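Local coordinates for protein putative HAD family hydrolase (Streptomyces avermitilis, PDB 3MMZ) that probably hydrolyses phosphate esters as the KdsC-like HAD domain of a longer protein thought to make CMP-N-acylneuraminate from CTP and N-acylneuraminate, at residues D[46-51]-D[74-79]; D[116-121]-D[136-141]; D[140-145]-D[151-156]. All blocks are in the same frame, centred on the assembly; numbering follows the deposited sequence.

Contact 1: residues D[46-51]-D[74-79]; sequences LGIAAL and RKLKIP
I48 branches toward two partners at once because CG2 stands opposite its backbone N while CG1 lies beside it (chi1 -69°), the CG1 arm then running on nearly extended to CD1. The longer arm serves L76 and the shorter one I78. L76 brings a methyl to the tip of I48: I48 CD1 and L76 CD1 lie 3.6 Å apart. I78 takes the less common setting, CG1 lodged between backbone N and carbonyl carbon (chi1 62°), and with an extended second torsion it sends CD1 to the branch methyl, I48 CG2 to I78 CD1 being 4.0 Å. Both partners meet I48 at roughly a right angle, methyl against methyl, with no hydrogen bond across. The chain turn between L76 and I78 makes the double grip possible. K77 ends helix 68-76 in a Schellman motif, its positive phi of 59° turning the chain so that L76, just before K77, and I78, just after it, both point toward helix 42-53. In this HAD-type α/β fold helix 68-76 is the connection of a beta-alpha-beta crossover from strand 57-62 to the neighbouring parallel strand 80-82, and helix 42-53 leads into strand 57-62. M58 of that strand underlies the contact, touching both I48 and I78, and I151 of helix 150-159 packs on I48 as well. Away from these buried methyls, K75 carries a salt bridge to E64 of a neighbouring subunit.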
loop_
_atom_site.group_PDB
_atom_site.type_symbol
_atom_site.label_atom_id
_atom_site.label_comp_id
_atom_site.label_asym_id
_atom_site.label_seq_id
_atom_site.Cartn_x
_atom_site.Cartn_y
_atom_site.Cartn_z
ATOM N N LEU D 46 8.277 17.056 -17.822
ATOM C CA LEU D 46 9.421 16.624 -18.618
ATOM C C LEU D 46 8.952 15.808 -19.804
ATOM O O LEU D 46 9.497 15.949 -20.900
ATOM C CB LEU D 46 10.417 15.828 -17.752
ATOM C CG LEU D 46 11.731 15.398 -18.411
ATOM C CD1 LEU D 46 12.696 16.572 -18.554
ATOM C CD2 LEU D 46 12.377 14.272 -17.605
ATOM N N GLY D 47 7.943 14.961 -19.581
ATOM C CA GLY D 47 7.332 14.157 -20.643
ATOM C C GLY D 47 6.695 15.026 -21.718
ATOM O O GLY D 47 6.895 14.806 -22.906
ATOM N N ILE D 48 5.905 16.001 -21.290
ATOM C CA ILE D 48 5.247 16.936 -22.205
ATOM C C ILE D 48 6.277 17.717 -23.036
ATOM O O ILE D 48 6.127 17.855 -24.256
ATOM C CB ILE D 48 4.299 17.874 -21.415
ATOM C CG1 ILE D 48 3.100 17.067 -20.894
ATOM C CG2 ILE D 48 3.851 19.068 -22.267
ATOM C CD1 ILE D 48 2.305 17.717 -19.739
ATOM N N ALA D 49 7.325 18.219 -22.383
ATOM C CA ALA D 49 8.367 18.952 -23.102
ATOM C C ALA D 49 9.077 18.058 -24.117
ATOM O O ALA D 49 9.400 18.504 -25.229
ATOM C CB ALA D 49 9.369 19.587 -22.131
ATOM N N ALA D 50 9.307 16.797 -23.742
ATOM C CA ALA D 50 9.936 15.830 -24.641
ATOM C C ALA D 50 9.056 15.533 -25.855
ATOM O O ALA D 50 9.558 15.477 -26.977
ATOM C CB ALA D 50 10.287 14.540 -23.898
ATOM N N LEU D 51 7.748 15.359 -25.629
ATOM C CA LEU D 51 6.797 15.155 -26.725
ATOM C C LEU D 51 6.750 16.376 -27.663
ATOM O O LEU D 51 6.799 16.235 -28.888
ATOM C CB LEU D 51 5.395 14.802 -26.181
ATOM C CG LEU D 51 5.287 13.460 -25.444
ATOM C CD1 LEU D 51 3.993 13.360 -24.640
ATOM C CD2 LEU D 51 5.405 12.288 -26.427
ATOM N N ARG D 74 0.857 27.678 -19.815
ATOM C CA ARG D 74 1.861 28.735 -20.021
ATOM C C ARG D 74 3.266 28.236 -19.677
ATOM O O ARG D 74 4.190 28.371 -20.477
ATOM C CB ARG D 74 1.508 29.968 -19.179
ATOM C CG ARG D 74 2.060 31.289 -19.701
ATOM C CD ARG D 74 1.281 32.494 -19.150
ATOM N NE ARG D 74 1.419 32.654 -17.697
ATOM C CZ ARG D 74 0.431 32.501 -16.813
ATOM N NH1 ARG D 74 0.669 32.665 -15.516
ATOM N NH2 ARG D 74 -0.798 32.183 -17.213
ATOM N N LYS D 75 3.407 27.636 -18.494
ATOM C CA LYS D 75 4.684 27.090 -18.051
ATOM C C LYS D 75 5.184 25.981 -18.986
ATOM O O LYS D 75 6.379 25.891 -19.258
ATOM C CB LYS D 75 4.594 26.651 -16.574
ATOM C CG LYS D 75 4.906 25.185 -16.268
ATOM C CD LYS D 75 6.390 24.847 -16.268
ATOM C CE LYS D 75 7.064 25.151 -14.947
ATOM N NZ LYS D 75 8.425 24.572 -14.963
ATOM N N LEU D 76 4.262 25.161 -19.489
ATOM C CA LEU D 76 4.602 24.072 -20.402
ATOM C C LEU D 76 4.819 24.537 -21.855
ATOM O O LEU D 76 5.253 23.749 -22.696
ATOM C CB LEU D 76 3.512 22.990 -20.365
ATOM C CG LEU D 76 3.282 22.231 -19.053
ATOM C CD1 LEU D 76 2.073 21.309 -19.191
ATOM C CD2 LEU D 76 4.523 21.455 -18.641
ATOM N N LYS D 77 4.505 25.800 -22.144
ATOM C CA LYS D 77 4.595 26.347 -23.516
ATOM C C LYS D 77 3.711 25.598 -24.529
ATOM O O LYS D 77 4.121 25.353 -25.671
ATOM C CB LYS D 77 6.054 26.377 -24.023
ATOM C CG LYS D 77 7.037 27.169 -23.182
ATOM C CD LYS D 77 8.448 26.966 -23.730
ATOM C CE LYS D 77 9.411 28.054 -23.271
ATOM N NZ LYS D 77 10.038 27.719 -21.963
ATOM N N ILE D 78 2.508 25.221 -24.101
ATOM C CA ILE D 78 1.548 24.558 -24.992
ATOM C C ILE D 78 0.185 25.256 -24.949
ATOM O O ILE D 78 -0.194 25.815 -23.913
ATOM C CB ILE D 78 1.409 23.018 -24.721
ATOM C CG1 ILE D 78 0.889 22.736 -23.311
ATOM C CG2 ILE D 78 2.729 22.282 -25.003
ATOM C CD1 ILE D 78 0.594 21.252 -23.063
ATOM N N PRO D 79 -0.551 25.243 -26.082
ATOM C CA PRO D 79 -1.814 25.974 -26.123
ATOM C C PRO D 79 -2.895 25.350 -25.240
ATOM O O PRO D 79 -2.852 24.154 -24.935
ATOM C CB PRO D 79 -2.231 25.911 -27.603
ATOM C CG PRO D 79 -1.037 25.426 -28.348
ATOM C CD PRO D 79 -0.228 24.626 -27.383
#

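Contact 2: residues D[116-121]-D[136-141]; sequences PCFALV and GAARAV. With CA (calcium ion), chain F.
A138 O binds a calcium ion at 2.3 Å, while the methyl of the same residue rests against the F118 ring. G136 O lies 2.4 Å from the calcium, and three waters lie 2.3 to 2.5 Å from the ion. The carbonyl oxygens of G136 and A138 from a neighbouring subunit bring the ligands to seven, so the calcium ties two copies of the chain together through backbone oxygens alone, without a carboxylate from either. The two carbonyls converge because helix 132-137 stops here: G136 is still helical, whereas A138 has already left helical geometry. The C-terminal end of a helix, with its outward-facing carbonyls, would also be expected to favour a cation electrostatically.

On the side facing helix 115-120 the same turn meets F118. The ring comes edge-on to A137, whose CB lies near the ring plane, 3.9 Å from F118 CD2. At the neighbouring corner F118 CE2 is 3.8 Å from A138 CB, and the backbone N of A138 approaches the ring obliquely at a similar distance. Helix 115-120 leads into strand 123-126 and helix 132-137 follows it, in the parallel sheet of the HAD-type α/β fold, and F118 also packs on P124 of that strand and Y107 of strand 105-109. Its side chain is about 7 Å from that of D18, a ligand of the other calcium. L3 of the same neighbouring subunit, a residue of the expression tag, packs on both F118 and A137. Beyond the turn, R139 forms a cation-pi interaction with W123 and donates from NH1 to G122 O.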
loop_
_atom_site.group_PDB
_atom_site.type_symbol
_atom_site.label_atom_id
_atom_site.label_comp_id
_atom_site.label_asym_id
_atom_site.label_seq_id
_atom_site.Cartn_x
_atom_site.Cartn_y
_atom_site.Cartn_z
ATOM N N PRO D 116 -17.051 11.317 -25.050
ATOM C CA PRO D 116 -17.241 11.799 -26.430
ATOM C C PRO D 116 -15.924 12.152 -27.155
ATOM O O PRO D 116 -15.831 11.969 -28.375
ATOM C CB PRO D 116 -18.145 13.036 -26.256
ATOM C CG PRO D 116 -18.875 12.788 -24.973
ATOM C CD PRO D 116 -17.846 12.095 -24.084
ATOM N N CYS D 117 -14.919 12.646 -26.433
ATOM C CA CYS D 117 -13.599 12.871 -27.041
ATOM C C CYS D 117 -12.939 11.547 -27.413
ATOM O O CYS D 117 -12.349 11.432 -28.486
ATOM C CB CYS D 117 -12.670 13.663 -26.114
ATOM S SG CYS D 117 -13.150 15.386 -25.953
ATOM N N PHE D 118 -13.058 10.562 -26.519
ATOM C CA PHE D 118 -12.546 9.208 -26.741
ATOM C C PHE D 118 -13.089 8.654 -28.066
ATOM O O PHE D 118 -12.329 8.118 -28.864
ATOM C CB PHE D 118 -12.953 8.275 -25.578
ATOM C CG PHE D 118 -11.978 8.231 -24.424
ATOM C CD1 PHE D 118 -11.132 9.298 -24.137
ATOM C CD2 PHE D 118 -11.924 7.095 -23.604
ATOM C CE1 PHE D 118 -10.227 9.229 -23.062
ATOM C CE2 PHE D 118 -11.043 7.017 -22.531
ATOM C CZ PHE D 118 -10.183 8.080 -22.260
ATOM N N ALA D 119 -14.396 8.806 -28.292
ATOM C CA ALA D 119 -15.054 8.321 -29.521
ATOM C C ALA D 119 -14.549 9.015 -30.791
ATOM O O ALA D 119 -14.540 8.415 -31.870
ATOM C CB ALA D 119 -16.584 8.451 -29.421
ATOM N N LEU D 120 -14.155 10.277 -30.652
ATOM C CA LEU D 120 -13.655 11.088 -31.764
ATOM C C LEU D 120 -12.264 10.663 -32.262
ATOM O O LEU D 120 -11.992 10.725 -33.461
ATOM C CB LEU D 120 -13.592 12.558 -31.335
ATOM C CG LEU D 120 -13.958 13.772 -32.199
ATOM C CD1 LEU D 120 -13.591 13.648 -33.684
ATOM C CD2 LEU D 120 -15.440 14.064 -32.052
ATOM N N VAL D 121 -11.385 10.253 -31.351
ATOM C CA VAL D 121 -9.960 10.132 -31.683
ATOM C C VAL D 121 -9.489 8.694 -31.872
ATOM O O VAL D 121 -10.142 7.753 -31.424
ATOM C CB VAL D 121 -9.060 10.847 -30.655
ATOM C CG1 VAL D 121 -9.453 12.313 -30.532
ATOM C CG2 VAL D 121 -9.120 10.142 -29.276
ATOM N N GLY D 136 -12.212 1.202 -19.415
ATOM C CA GLY D 136 -12.668 0.258 -20.447
ATOM C C GLY D 136 -12.652 0.852 -21.851
ATOM O O GLY D 136 -12.135 0.242 -22.787
ATOM N N ALA D 137 -13.215 2.053 -21.987
ATOM C CA ALA D 137 -13.374 2.732 -23.278
ATOM C C ALA D 137 -12.063 3.084 -23.969
ATOM O O ALA D 137 -12.008 3.190 -25.190
ATOM C CB ALA D 137 -14.215 3.997 -23.094
ATOM N N ALA D 138 -11.016 3.286 -23.178
ATOM C CA ALA D 138 -9.699 3.625 -23.696
ATOM C C ALA D 138 -9.098 2.534 -24.582
ATOM O O ALA D 138 -9.430 1.344 -24.467
ATOM C CB ALA D 138 -8.759 3.937 -22.543
ATOM N N ARG D 139 -8.200 2.955 -25.458
ATOM C CA ARG D 139 -7.421 2.031 -26.272
ATOM C C ARG D 139 -6.163 1.585 -25.514
ATOM O O ARG D 139 -5.629 0.498 -25.751
ATOM C CB ARG D 139 -7.071 2.700 -27.600
ATOM C CG ARG D 139 -6.374 1.810 -28.607
ATOM C CD ARG D 139 -6.286 2.498 -29.960
ATOM N NE ARG D 139 -5.544 1.698 -30.932
ATOM C CZ ARG D 139 -5.420 2.010 -32.226
ATOM N NH1 ARG D 139 -5.987 3.107 -32.719
ATOM N NH2 ARG D 139 -4.723 1.225 -33.031
ATOM N N ALA D 140 -5.710 2.430 -24.593
ATOM C CA ALA D 140 -4.573 2.137 -23.730
ATOM C C ALA D 140 -4.852 2.735 -22.344
ATOM O O ALA D 140 -5.591 3.721 -22.233
ATOM C CB ALA D 140 -3.302 2.711 -24.327
ATOM N N VAL D 141 -4.285 2.131 -21.292
ATOM C CA VAL D 141 -4.528 2.585 -19.920
ATOM C C VAL D 141 -3.173 2.680 -19.238
ATOM O O VAL D 141 -2.379 1.741 -19.313
ATOM C CB VAL D 141 -5.444 1.596 -19.132
ATOM C CG1 VAL D 141 -5.720 2.084 -17.710
ATOM C CG2 VAL D 141 -6.779 1.351 -19.874
HETATM CA CA CA F . -10.325 -0.730 -24.042
HETATM O O HOH W 1 -9.833 -1.216 -26.466
HETATM O O HOH W 2 -12.318 -0.543 -25.607
HETATM O O HOH W 3 -9.386 -0.594 -21.907
#

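Contact 3: residues D[140-145]-D[151-156]; sequences AVTTVP and IREIAS
E153, on helix 150-159, collects backbone N-H groups of T143 and V144 where the chain leaves strand 140-141, an edge strand, within this chain, of the parallel sheet in this HAD-type α/β fold. Hydrogen bonds dominate. With CG opposite the backbone N (chi1 -175°) and the chain extended beyond it, the carboxylate reaches straight to the loop. V144 N donates to the syn lone pair of E153 OE1 at 2.9 Å. T143 N gives E153 OE2 a nearly straight bond, N-H...O 165°, from the syn side and somewhat out of the carboxylate plane, and E153 OE1 a weak one, while T143 OG1 reaches E153 OE2 at 2.7 Å from above that plane. Two groups of T143 thus fix OE2, and the rotation of the carboxylate is set. With an alanine here, the N-H groups of T143 and V144 and the T143 hydroxyl would probably lose their shared acceptor, leaving the loop freer to shift. Within the loop itself, T142 OG1 donates to V144 O at 2.7 Å.

The apolar part is T142, which touches W157 and lays its methyl, T142 CG2, 3.6 Å from I154 CG1.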
loop_
_atom_site.group_PDB
_atom_site.type_symbol
_atom_site.label_atom_id
_atom_site.label_comp_id
_atom_site.label_asym_id
_atom_site.label_seq_id
_atom_site.Cartn_x
_atom_site.Cartn_y
_atom_site.Cartn_z
ATOM N N ALA D 140 -5.710 2.430 -24.593
ATOM C CA ALA D 140 -4.573 2.137 -23.730
ATOM C C ALA D 140 -4.852 2.735 -22.344
ATOM O O ALA D 140 -5.591 3.721 -22.233
ATOM C CB ALA D 140 -3.302 2.711 -24.327
ATOM N N VAL D 141 -4.285 2.131 -21.292
ATOM C CA VAL D 141 -4.528 2.585 -19.920
ATOM C C VAL D 141 -3.173 2.680 -19.238
ATOM O O VAL D 141 -2.379 1.741 -19.313
ATOM C CB VAL D 141 -5.444 1.596 -19.132
ATOM C CG1 VAL D 141 -5.720 2.084 -17.710
ATOM C CG2 VAL D 141 -6.779 1.351 -19.874
ATOM N N THR D 142 -2.890 3.809 -18.593
ATOM C CA THR D 142 -1.602 3.949 -17.911
ATOM C C THR D 142 -1.616 3.120 -16.630
ATOM O O THR D 142 -2.689 2.751 -16.135
ATOM C CB THR D 142 -1.260 5.419 -17.572
ATOM O OG1 THR D 142 -2.150 5.894 -16.553
ATOM C CG2 THR D 142 -1.343 6.308 -18.810
ATOM N N THR D 143 -0.429 2.812 -16.107
ATOM C CA THR D 143 -0.326 2.156 -14.805
ATOM C C THR D 143 -0.289 3.197 -13.685
ATOM O O THR D 143 -0.719 2.938 -12.561
ATOM C CB THR D 143 0.943 1.274 -14.718
ATOM O OG1 THR D 143 2.102 2.092 -14.903
ATOM C CG2 THR D 143 0.931 0.218 -15.775
ATOM N N VAL D 144 0.224 4.383 -14.005
ATOM C CA VAL D 144 0.406 5.462 -13.034
ATOM C C VAL D 144 -0.852 6.335 -13.014
ATOM O O VAL D 144 -1.343 6.700 -14.078
ATOM C CB VAL D 144 1.650 6.328 -13.447
ATOM C CG1 VAL D 144 1.811 7.539 -12.569
ATOM C CG2 VAL D 144 2.925 5.469 -13.403
ATOM N N PRO D 145 -1.379 6.677 -11.815
ATOM C CA PRO D 145 -2.595 7.509 -11.781
ATOM C C PRO D 145 -2.395 8.997 -12.124
ATOM O O PRO D 145 -1.274 9.480 -12.170
ATOM C CB PRO D 145 -3.083 7.360 -10.337
ATOM C CG PRO D 145 -1.853 7.058 -9.539
ATOM C CD PRO D 145 -0.914 6.304 -10.461
ATOM N N ILE D 151 1.277 11.242 -17.626
ATOM C CA ILE D 151 1.708 11.762 -18.925
ATOM C C ILE D 151 3.176 11.414 -19.192
ATOM O O ILE D 151 3.556 11.110 -20.333
ATOM C CB ILE D 151 1.469 13.294 -19.075
ATOM C CG1 ILE D 151 0.067 13.700 -18.545
ATOM C CG2 ILE D 151 1.629 13.725 -20.545
ATOM C CD1 ILE D 151 -1.090 12.891 -19.134
ATOM N N ARG D 152 3.991 11.418 -18.139
ATOM C CA ARG D 152 5.363 10.955 -18.274
ATOM C C ARG D 152 5.423 9.502 -18.748
ATOM O O ARG D 152 6.238 9.165 -19.598
ATOM C CB ARG D 152 6.170 11.126 -16.990
ATOM C CG ARG D 152 7.678 11.092 -17.284
ATOM C CD ARG D 152 8.433 10.462 -16.182
ATOM N NE ARG D 152 9.840 10.171 -16.529
ATOM C CZ ARG D 152 10.245 9.103 -17.218
ATOM N NH1 ARG D 152 11.535 8.906 -17.452
ATOM N NH2 ARG D 152 9.357 8.227 -17.690
ATOM N N GLU D 153 4.548 8.652 -18.212
ATOM C CA GLU D 153 4.452 7.260 -18.669
ATOM C C GLU D 153 4.105 7.165 -20.160
ATOM O O GLU D 153 4.739 6.416 -20.903
ATOM C CB GLU D 153 3.429 6.491 -17.828
ATOM C CG GLU D 153 3.355 5.006 -18.153
ATOM C CD GLU D 153 2.347 4.255 -17.293
ATOM O OE1 GLU D 153 1.677 4.878 -16.450
ATOM O OE2 GLU D 153 2.238 3.021 -17.459
ATOM N N ILE D 154 3.080 7.905 -20.589
ATOM C CA ILE D 154 2.702 7.961 -22.004
ATOM C C ILE D 154 3.872 8.452 -22.864
ATOM O O ILE D 154 4.133 7.924 -23.949
ATOM C CB ILE D 154 1.446 8.845 -22.209
ATOM C CG1 ILE D 154 0.270 8.244 -21.418
ATOM C CG2 ILE D 154 1.091 8.994 -23.698
ATOM C CD1 ILE D 154 -0.950 9.161 -21.296
ATOM N N ALA D 155 4.587 9.459 -22.383
ATOM C CA ALA D 155 5.738 9.967 -23.119
ATOM C C ALA D 155 6.757 8.849 -23.364
ATOM O O ALA D 155 7.376 8.801 -24.427
ATOM C CB ALA D 155 6.381 11.159 -22.382
ATOM N N SER D 156 6.903 7.938 -22.396
ATOM C CA SER D 156 7.863 6.827 -22.524
ATOM C C SER D 156 7.391 5.762 -23.503
ATOM O O SER D 156 8.218 5.109 -24.138
ATOM C CB SER D 156 8.235 6.199 -21.167
ATOM O OG SER D 156 7.208 5.352 -20.673
#

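How the contacts relate
Contact 1 is wholly buried and purely aliphatic, whereas contact 3 is partly buried and relies on a carboxylate gripping backbone N-H groups. Contact 2 combines the two characters, an aromatic ring on two alanines, A138 buried and A137 partly exposed, and a metal at a subunit boundary. Contacts 2 and 3 overlap in strand 140-141, one using the turn before it and the other the loop after it, and both touch the same neighbouring subunit. Contacts 1 and 3 meet through their helices, G47 CA lying 3.6 Å from A155 CB. Contacts 1 and 2 fall on opposite sides of the chain's centre, about 13 Å apart at their nearest atoms.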